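Local coordinates for protein 2-dehydro-3-deoxy-D-arabinonate dehydratase (Sulfolobus solfataricus, PDB 2Q18) that catalyses the dehydration of 2-dehydro-3-deoxy-D-arabinonate to 2,5-dioxopentanoate, a step of pentose oxidation, as a magnesium-dependent homotetramer of the FAH family, at residues 118-132 with 181-193. Residues are numbered along the deposited sequence; the frame is centred on the assembly and turned at random.
With PO4 (phosphate ion), chain B.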
ATOM      1  N   LYS A 118      27.424  -1.345  10.599  1.00 24.56           N
ATOM      2  CA  LYS A 118      27.839   0.026  10.294  1.00 24.05           C
ATOM      3  C   LYS A 118      26.682   1.026  10.256  1.00 23.93           C
ATOM      4  O   LYS A 118      26.743   2.067  10.913  1.00 25.00           O
ATOM      5  CB  LYS A 118      28.643   0.066   8.986  1.00 23.58           C
ATOM      6  CG  LYS A 118      28.979   1.476   8.465  1.00 24.67           C
ATOM      7  CD  LYS A 118      29.806   2.287   9.468  1.00 22.60           C
ATOM      8  CE  LYS A 118      29.950   3.732   9.005  1.00 25.21           C
ATOM      9  NZ  LYS A 118      30.748   4.552   9.977  1.00 21.83           N
ATOM     10  N   ALA A 119      25.638   0.721   9.487  1.00 22.68           N
ATOM     11  CA  ALA A 119      24.550   1.669   9.310  1.00 23.46           C
ATOM     12  C   ALA A 119      23.237   1.045   8.867  1.00 23.39           C
ATOM     13  O   ALA A 119      23.205  -0.020   8.247  1.00 22.59           O
ATOM     14  CB  ALA A 119      24.969   2.781   8.309  1.00 23.43           C
ATOM     15  N   THR A 120      22.156   1.734   9.213  1.00 24.04           N
ATOM     16  CA  THR A 120      20.851   1.549   8.591  1.00 23.95           C
ATOM     17  C   THR A 120      20.803   2.523   7.401  1.00 25.16           C
ATOM     18  O   THR A 120      21.623   3.448   7.344  1.00 24.73           O
ATOM     19  CB  THR A 120      19.735   1.878   9.594  1.00 24.77           C
ATOM     20  OG1 THR A 120      19.992   3.165  10.182  1.00 22.55           O
ATOM     21  CG2 THR A 120      19.675   0.809  10.697  1.00 21.04           C
ATOM     22  N   PRO A 121      19.865   2.321   6.445  1.00 24.62           N
ATOM     23  CA  PRO A 121      19.819   3.190   5.259  1.00 24.98           C
ATOM     24  C   PRO A 121      19.672   4.695   5.561  1.00 25.52           C
ATOM     25  O   PRO A 121      20.244   5.519   4.844  1.00 26.20           O
ATOM     26  CB  PRO A 121      18.605   2.663   4.465  1.00 25.29           C
ATOM     27  CG  PRO A 121      17.817   1.828   5.435  1.00 24.72           C
ATOM     28  CD  PRO A 121      18.824   1.274   6.398  1.00 24.67           C
ATOM     29  N   ASN A 122      18.922   5.042   6.605  1.00 24.61           N
ATOM     30  CA  ASN A 122      18.706   6.439   6.975  1.00 24.89           C
ATOM     31  C   ASN A 122      19.938   7.116   7.595  1.00 24.88           C
ATOM     32  O   ASN A 122      19.977   8.339   7.713  1.00 23.78           O
ATOM     33  CB  ASN A 122      17.507   6.569   7.921  1.00 24.94           C
ATOM     34  CG  ASN A 122      17.742   5.880   9.257  1.00 29.43           C
ATOM     35  OD1 ASN A 122      18.062   4.689   9.306  1.00 34.46           O
ATOM     36  ND2 ASN A 122      17.574   6.622  10.347  1.00 28.14           N
ATOM     37  N   ARG A 123      20.921   6.320   8.011  1.00 23.83           N
ATOM     38  CA  ARG A 123      22.181   6.850   8.535  1.00 23.72           C
ATOM     39  C   ARG A 123      23.232   7.008   7.430  1.00 24.22           C
ATOM     40  O   ARG A 123      24.330   7.503   7.683  1.00 25.94           O
ATOM     41  CB  ARG A 123      22.719   5.965   9.668  1.00 22.20           C
ATOM     42  CG  ARG A 123      21.908   6.036  10.971  1.00 22.94           C
ATOM     43  CD  ARG A 123      22.537   5.148  12.042  1.00 22.98           C
ATOM     44  NE  ARG A 123      21.849   5.230  13.332  1.00 22.67           N
ATOM     45  CZ  ARG A 123      20.812   4.476  13.694  1.00 22.50           C
ATOM     46  NH1 ARG A 123      20.310   3.577  12.859  1.00 21.24           N
ATOM     47  NH2 ARG A 123      20.263   4.633  14.897  1.00 21.88           N
ATOM     48  N   CYS A 124      22.890   6.587   6.214  1.00 23.10           N
ATOM     49  CA  CYS A 124      23.778   6.715   5.061  1.00 23.57           C
ATOM     50  C   CYS A 124      23.427   7.937   4.222  1.00 24.20           C
ATOM     51  O   CYS A 124      22.272   8.370   4.191  1.00 23.60           O
ATOM     52  CB  CYS A 124      23.694   5.478   4.169  1.00 23.80           C
ATOM     53  SG  CYS A 124      24.104   3.929   4.983  1.00 26.27           S
ATOM     54  N   VAL A 125      24.435   8.480   3.539  1.00 23.43           N
ATOM     55  CA  VAL A 125      24.240   9.567   2.579  1.00 22.95           C
ATOM     56  C   VAL A 125      24.904   9.188   1.266  1.00 22.89           C
ATOM     57  O   VAL A 125      25.627   8.188   1.197  1.00 22.62           O
ATOM     58  CB  VAL A 125      24.793  10.930   3.101  1.00 23.52           C
ATOM     59  CG1 VAL A 125      24.194  11.272   4.464  1.00 21.65           C
ATOM     60  CG2 VAL A 125      26.314  10.925   3.164  1.00 21.90           C
ATOM     61  N   GLY A 126      24.641   9.970   0.225  1.00 22.69           N
ATOM     62  CA  GLY A 126      25.191   9.699  -1.092  1.00 23.23           C
ATOM     63  C   GLY A 126      26.098  10.799  -1.617  1.00 24.16           C
ATOM     64  O   GLY A 126      26.452  11.736  -0.896  1.00 23.28           O
ATOM     65  N   HIS A 127      26.488  10.646  -2.878  1.00 24.34           N
ATOM     66  CA  HIS A 127      27.283  11.625  -3.609  1.00 25.86           C
ATOM     67  C   HIS A 127      26.675  13.023  -3.496  1.00 25.33           C
ATOM     68  O   HIS A 127      25.486  13.215  -3.757  1.00 25.02           O
ATOM     69  CB  HIS A 127      27.374  11.187  -5.071  1.00 25.23           C
ATOM     70  CG  HIS A 127      28.360  11.963  -5.888  1.00 28.48           C
ATOM     71  ND1 HIS A 127      29.712  11.970  -5.620  1.00 27.67           N
ATOM     72  CD2 HIS A 127      28.191  12.731  -6.992  1.00 25.96           C
ATOM     73  CE1 HIS A 127      30.331  12.723  -6.512  1.00 29.52           C
ATOM     74  NE2 HIS A 127      29.431  13.193  -7.359  1.00 28.02           N
ATOM     75  N   GLY A 128      27.489  13.985  -3.069  1.00 25.51           N
ATOM     76  CA  GLY A 128      27.064  15.384  -2.998  1.00 24.58           C
ATOM     77  C   GLY A 128      26.334  15.763  -1.724  1.00 25.34           C
ATOM     78  O   GLY A 128      25.980  16.927  -1.530  1.00 25.59           O
ATOM     79  N   GLU A 129      26.103  14.782  -0.854  1.00 23.42           N
ATOM     80  CA  GLU A 129      25.422  15.024   0.413  1.00 23.33           C
ATOM     81  C   GLU A 129      26.455  15.028   1.530  1.00 22.80           C
ATOM     82  O   GLU A 129      27.560  14.519   1.355  1.00 23.43           O
ATOM     83  CB  GLU A 129      24.341  13.955   0.652  1.00 23.16           C
ATOM     84  CG  GLU A 129      23.378  13.803  -0.539  1.00 22.93           C
ATOM     85  CD  GLU A 129      22.368  12.664  -0.385  1.00 24.84           C
ATOM     86  OE1 GLU A 129      22.601  11.741   0.430  1.00 22.42           O
ATOM     87  OE2 GLU A 129      21.340  12.694  -1.100  1.00 23.34           O
ATOM     88  N   ALA A 130      26.100  15.598   2.674  1.00 22.93           N
ATOM     89  CA  ALA A 130      27.055  15.766   3.764  1.00 23.96           C
ATOM     90  C   ALA A 130      27.202  14.538   4.662  1.00 25.05           C
ATOM     91  O   ALA A 130      26.202  13.971   5.125  1.00 24.63           O
ATOM     92  CB  ALA A 130      26.688  16.990   4.603  1.00 23.87           C
ATOM     93  N   ILE A 131      28.452  14.137   4.896  1.00 24.17           N
ATOM     94  CA  ILE A 131      28.785  13.230   5.993  1.00 24.61           C
ATOM     95  C   ILE A 131      28.927  14.063   7.267  1.00 25.75           C
ATOM     96  O   ILE A 131      29.000  15.298   7.202  1.00 26.48           O
ATOM     97  CB  ILE A 131      30.073  12.399   5.724  1.00 24.92           C
ATOM     98  CG1 ILE A 131      31.272  13.307   5.397  1.00 24.97           C
ATOM     99  CG2 ILE A 131      29.828  11.382   4.605  1.00 23.73           C
ATOM    100  CD1 ILE A 131      32.627  12.589   5.368  1.00 23.71           C
ATOM    101  N   ALA A 132      28.957  13.404   8.422  1.00 24.73           N
ATOM    102  CA  ALA A 132      28.957  14.129   9.685  1.00 24.98           C
ATOM    103  C   ALA A 132      30.097  13.727  10.609  1.00 25.92           C
ATOM    104  O   ALA A 132      30.616  12.609  10.532  1.00 25.83           O
ATOM    105  CB  ALA A 132      27.606  13.983  10.393  1.00 25.31           C
ATOM    106  N   SER A 181      31.457   5.057  17.781  1.00 27.31           N
ATOM    107  CA  SER A 181      32.400   5.689  16.866  1.00 27.57           C
ATOM    108  C   SER A 181      32.022   5.464  15.402  1.00 27.46           C
ATOM    109  O   SER A 181      32.532   6.159  14.514  1.00 27.28           O
ATOM    110  CB  SER A 181      33.812   5.168  17.122  1.00 26.61           C
ATOM    111  OG  SER A 181      34.025   3.931  16.469  1.00 26.53           O
ATOM    112  N   LYS A 182      31.125   4.504  15.166  1.00 26.30           N
ATOM    113  CA  LYS A 182      30.796   4.040  13.814  1.00 26.72           C
ATOM    114  C   LYS A 182      29.365   4.326  13.360  1.00 26.03           C
ATOM    115  O   LYS A 182      29.131   4.490  12.166  1.00 26.87           O
ATOM    116  CB  LYS A 182      31.042   2.531  13.692  1.00 26.72           C
ATOM    117  CG  LYS A 182      32.504   2.101  13.747  1.00 29.14           C
ATOM    118  CD  LYS A 182      33.196   2.289  12.419  1.00 28.53           C
ATOM    119  CE  LYS A 182      34.609   1.738  12.462  1.00 27.26           C
ATOM    120  NZ  LYS A 182      35.303   1.974  11.164  1.00 29.91           N
ATOM    121  N   ILE A 183      28.421   4.357  14.301  1.00 25.62           N
ATOM    122  CA  ILE A 183      26.986   4.375  13.974  1.00 25.68           C
ATOM    123  C   ILE A 183      26.299   5.642  14.478  1.00 25.03           C
ATOM    124  O   ILE A 183      26.108   5.820  15.681  1.00 25.63           O
ATOM    125  CB  ILE A 183      26.229   3.119  14.539  1.00 25.55           C
ATOM    126  CG1 ILE A 183      27.015   1.826  14.274  1.00 26.09           C
ATOM    127  CG2 ILE A 183      24.808   3.027  13.948  1.00 25.41           C
ATOM    128  CD1 ILE A 183      26.531   0.611  15.091  1.00 26.45           C
ATOM    129  N   TYR A 184      25.918   6.506  13.539  1.00 25.01           N
ATOM    130  CA  TYR A 184      25.267   7.784  13.842  1.00 24.36           C
ATOM    131  C   TYR A 184      24.793   8.435  12.535  1.00 24.24           C
ATOM    132  O   TYR A 184      25.130   7.959  11.451  1.00 24.19           O
ATOM    133  CB  TYR A 184      26.217   8.712  14.625  1.00 25.51           C
ATOM    134  CG  TYR A 184      27.526   9.005  13.920  1.00 25.14           C
ATOM    135  CD1 TYR A 184      27.653  10.117  13.085  1.00 25.35           C
ATOM    136  CD2 TYR A 184      28.638   8.179  14.088  1.00 25.22           C
ATOM    137  CE1 TYR A 184      28.848  10.390  12.425  1.00 25.77           C
ATOM    138  CE2 TYR A 184      29.842   8.447  13.433  1.00 24.10           C
ATOM    139  CZ  TYR A 184      29.934   9.558  12.606  1.00 27.17           C
ATOM    140  OH  TYR A 184      31.112   9.847  11.952  1.00 27.66           O
ATOM    141  N   ALA A 185      24.001   9.504  12.629  1.00 24.23           N
ATOM    142  CA  ALA A 185      23.490  10.170  11.428  1.00 24.76           C
ATOM    143  C   ALA A 185      24.644  10.705  10.587  1.00 25.00           C
ATOM    144  O   ALA A 185      25.473  11.469  11.080  1.00 24.73           O
ATOM    145  CB  ALA A 185      22.525  11.294  11.796  1.00 25.18           C
ATOM    146  N   GLY A 186      24.703  10.278   9.328  1.00 24.48           N
ATOM    147  CA  GLY A 186      25.764  10.692   8.414  1.00 24.16           C
ATOM    148  C   GLY A 186      27.103  10.002   8.622  1.00 24.20           C
ATOM    149  O   GLY A 186      28.142  10.526   8.208  1.00 23.37           O
ATOM    150  N   CYS A 187      27.085   8.818   9.238  1.00 23.84           N
ATOM    151  CA  CYS A 187      28.315   8.074   9.544  1.00 22.85           C
ATOM    152  C   CYS A 187      28.870   7.341   8.328  1.00 22.84           C
ATOM    153  O   CYS A 187      29.958   6.753   8.380  1.00 22.13           O
ATOM    154  CB  CYS A 187      28.054   7.061  10.655  1.00 23.81           C
ATOM    155  SG  CYS A 187      26.929   5.705  10.168  1.00 22.06           S
ATOM    156  N   CYS A 188      28.123   7.383   7.232  1.00 23.58           N
ATOM    157  CA  CYS A 188      28.375   6.497   6.113  1.00 23.36           C
ATOM    158  C   CYS A 188      27.957   7.135   4.789  1.00 23.18           C
ATOM    159  O   CYS A 188      26.870   7.704   4.694  1.00 23.40           O
ATOM    160  CB  CYS A 188      27.570   5.208   6.347  1.00 24.64           C
ATOM    161  SG  CYS A 188      27.834   3.968   5.141  1.00 29.36           S
ATOM    162  N   ALA A 189      28.814   7.030   3.769  1.00 22.94           N
ATOM    163  CA  ALA A 189      28.493   7.524   2.429  1.00 22.87           C
ATOM    164  C   ALA A 189      28.889   6.521   1.365  1.00 22.56           C
ATOM    165  O   ALA A 189      29.899   5.837   1.509  1.00 23.70           O
ATOM    166  CB  ALA A 189      29.186   8.853   2.164  1.00 22.89           C
ATOM    167  N   PHE A 190      28.109   6.436   0.289  1.00 22.27           N
ATOM    168  CA  PHE A 190      28.449   5.523  -0.803  1.00 22.34           C
ATOM    169  C   PHE A 190      27.917   5.951  -2.162  1.00 22.27           C
ATOM    170  O   PHE A 190      26.949   6.700  -2.260  1.00 22.38           O
ATOM    171  CB  PHE A 190      28.043   4.067  -0.477  1.00 22.12           C
ATOM    172  CG  PHE A 190      26.557   3.817  -0.511  1.00 22.62           C
ATOM    173  CD1 PHE A 190      25.956   3.284  -1.650  1.00 21.98           C
ATOM    174  CD2 PHE A 190      25.768   4.089   0.600  1.00 20.66           C
ATOM    175  CE1 PHE A 190      24.576   3.042  -1.685  1.00 21.54           C
ATOM    176  CE2 PHE A 190      24.390   3.854   0.572  1.00 23.02           C
ATOM    177  CZ  PHE A 190      23.798   3.332  -0.573  1.00 21.83           C
ATOM    178  N   GLY A 191      28.561   5.443  -3.207  1.00 23.32           N
ATOM    179  CA  GLY A 191      28.229   5.789  -4.578  1.00 24.31           C
ATOM    180  C   GLY A 191      29.468   6.234  -5.337  1.00 25.31           C
ATOM    181  O   GLY A 191      30.579   5.808  -5.008  1.00 25.85           O
ATOM    182  N   PRO A 192      29.295   7.099  -6.358  1.00 25.03           N
ATOM    183  CA  PRO A 192      28.017   7.655  -6.821  1.00 24.88           C
ATOM    184  C   PRO A 192      27.182   6.642  -7.604  1.00 24.59           C
ATOM    185  O   PRO A 192      26.007   6.894  -7.886  1.00 24.71           O
ATOM    186  CB  PRO A 192      28.435   8.822  -7.728  1.00 24.57           C
ATOM    187  CG  PRO A 192      29.825   8.514  -8.155  1.00 26.16           C
ATOM    188  CD  PRO A 192      30.446   7.604  -7.135  1.00 25.19           C
ATOM    189  N   VAL A 193      27.799   5.516  -7.948  1.00 24.83           N
ATOM    190  CA  VAL A 193      27.147   4.445  -8.690  1.00 24.81           C
ATOM    191  C   VAL A 193      27.381   3.095  -8.021  1.00 25.36           C
ATOM    192  O   VAL A 193      28.294   2.939  -7.202  1.00 25.54           O
ATOM    193  CB  VAL A 193      27.657   4.351 -10.159  1.00 25.22           C
ATOM    194  CG1 VAL A 193      27.238   5.575 -10.977  1.00 26.01           C
ATOM    195  CG2 VAL A 193      29.184   4.153 -10.207  1.00 24.69           C
TER
HETATM  196  P   PO4 B4285      37.943  -0.860  12.747  0.50 34.91           P
HETATM  197  O1  PO4 B4285      37.695   0.431  12.003  0.50 35.30           O
HETATM  198  O2  PO4 B4285      36.682  -1.278  13.450  0.50 33.41           O
HETATM  199  O3  PO4 B4285      38.367  -1.903  11.747  0.50 33.96           O
HETATM  200  O4  PO4 B4285      39.043  -0.680  13.761  0.50 34.02           O
HETATM  201  O   HOH W   1      21.880  10.245   8.102  1.00 34.58           O
HETATM  202  O   HOH W   2      25.745   8.232  -4.230  1.00 22.84           O
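K118 reaches the backbone of K182 and C187 beside the active site of this FAH-family fold, where a short parallel pairing then joins V125 to 188-190. With CG anti to the backbone N (chi1 172°) and a bend at chi2 (60°), its chain brings NZ to two carbonyls: K182 O at 2.7 Å, on a lone pair, and C187 O at 2.8 Å, from above the carbonyl plane. D164, a magnesium ligand, forms salt bridges with both K118 and the substrate-binding K182, whose NZ also donates to O1 of a phosphate, probably from the crystallisation liquor, at 3.0 Å. A methionine in place of K118 would probably leave both carbonyls without their shared donor and deprive D164 of one positive partner. R123 lays one face of its guanidinium over I183 CG2, while NH1 and NE turn to E75 and N244 of the second subunit. C124 SG meets C188 SG at 3.7 Å as a van der Waals contact. V125 carries the strand pairing: its N donates to C188 O (2.8 Å) and its O accepts from F190 N (3.2 Å), while CG2 packs on A189 CB. At H127, P192, which follows a cis peptide bond, sets its CB over one ring face in a CH-pi contact, 4.0 Å from the centroid. After the type II turn 126-129, I131 CG2 touches the same methyl, A189 CB, and A132 N bonds to G186 O at 3.0 Å.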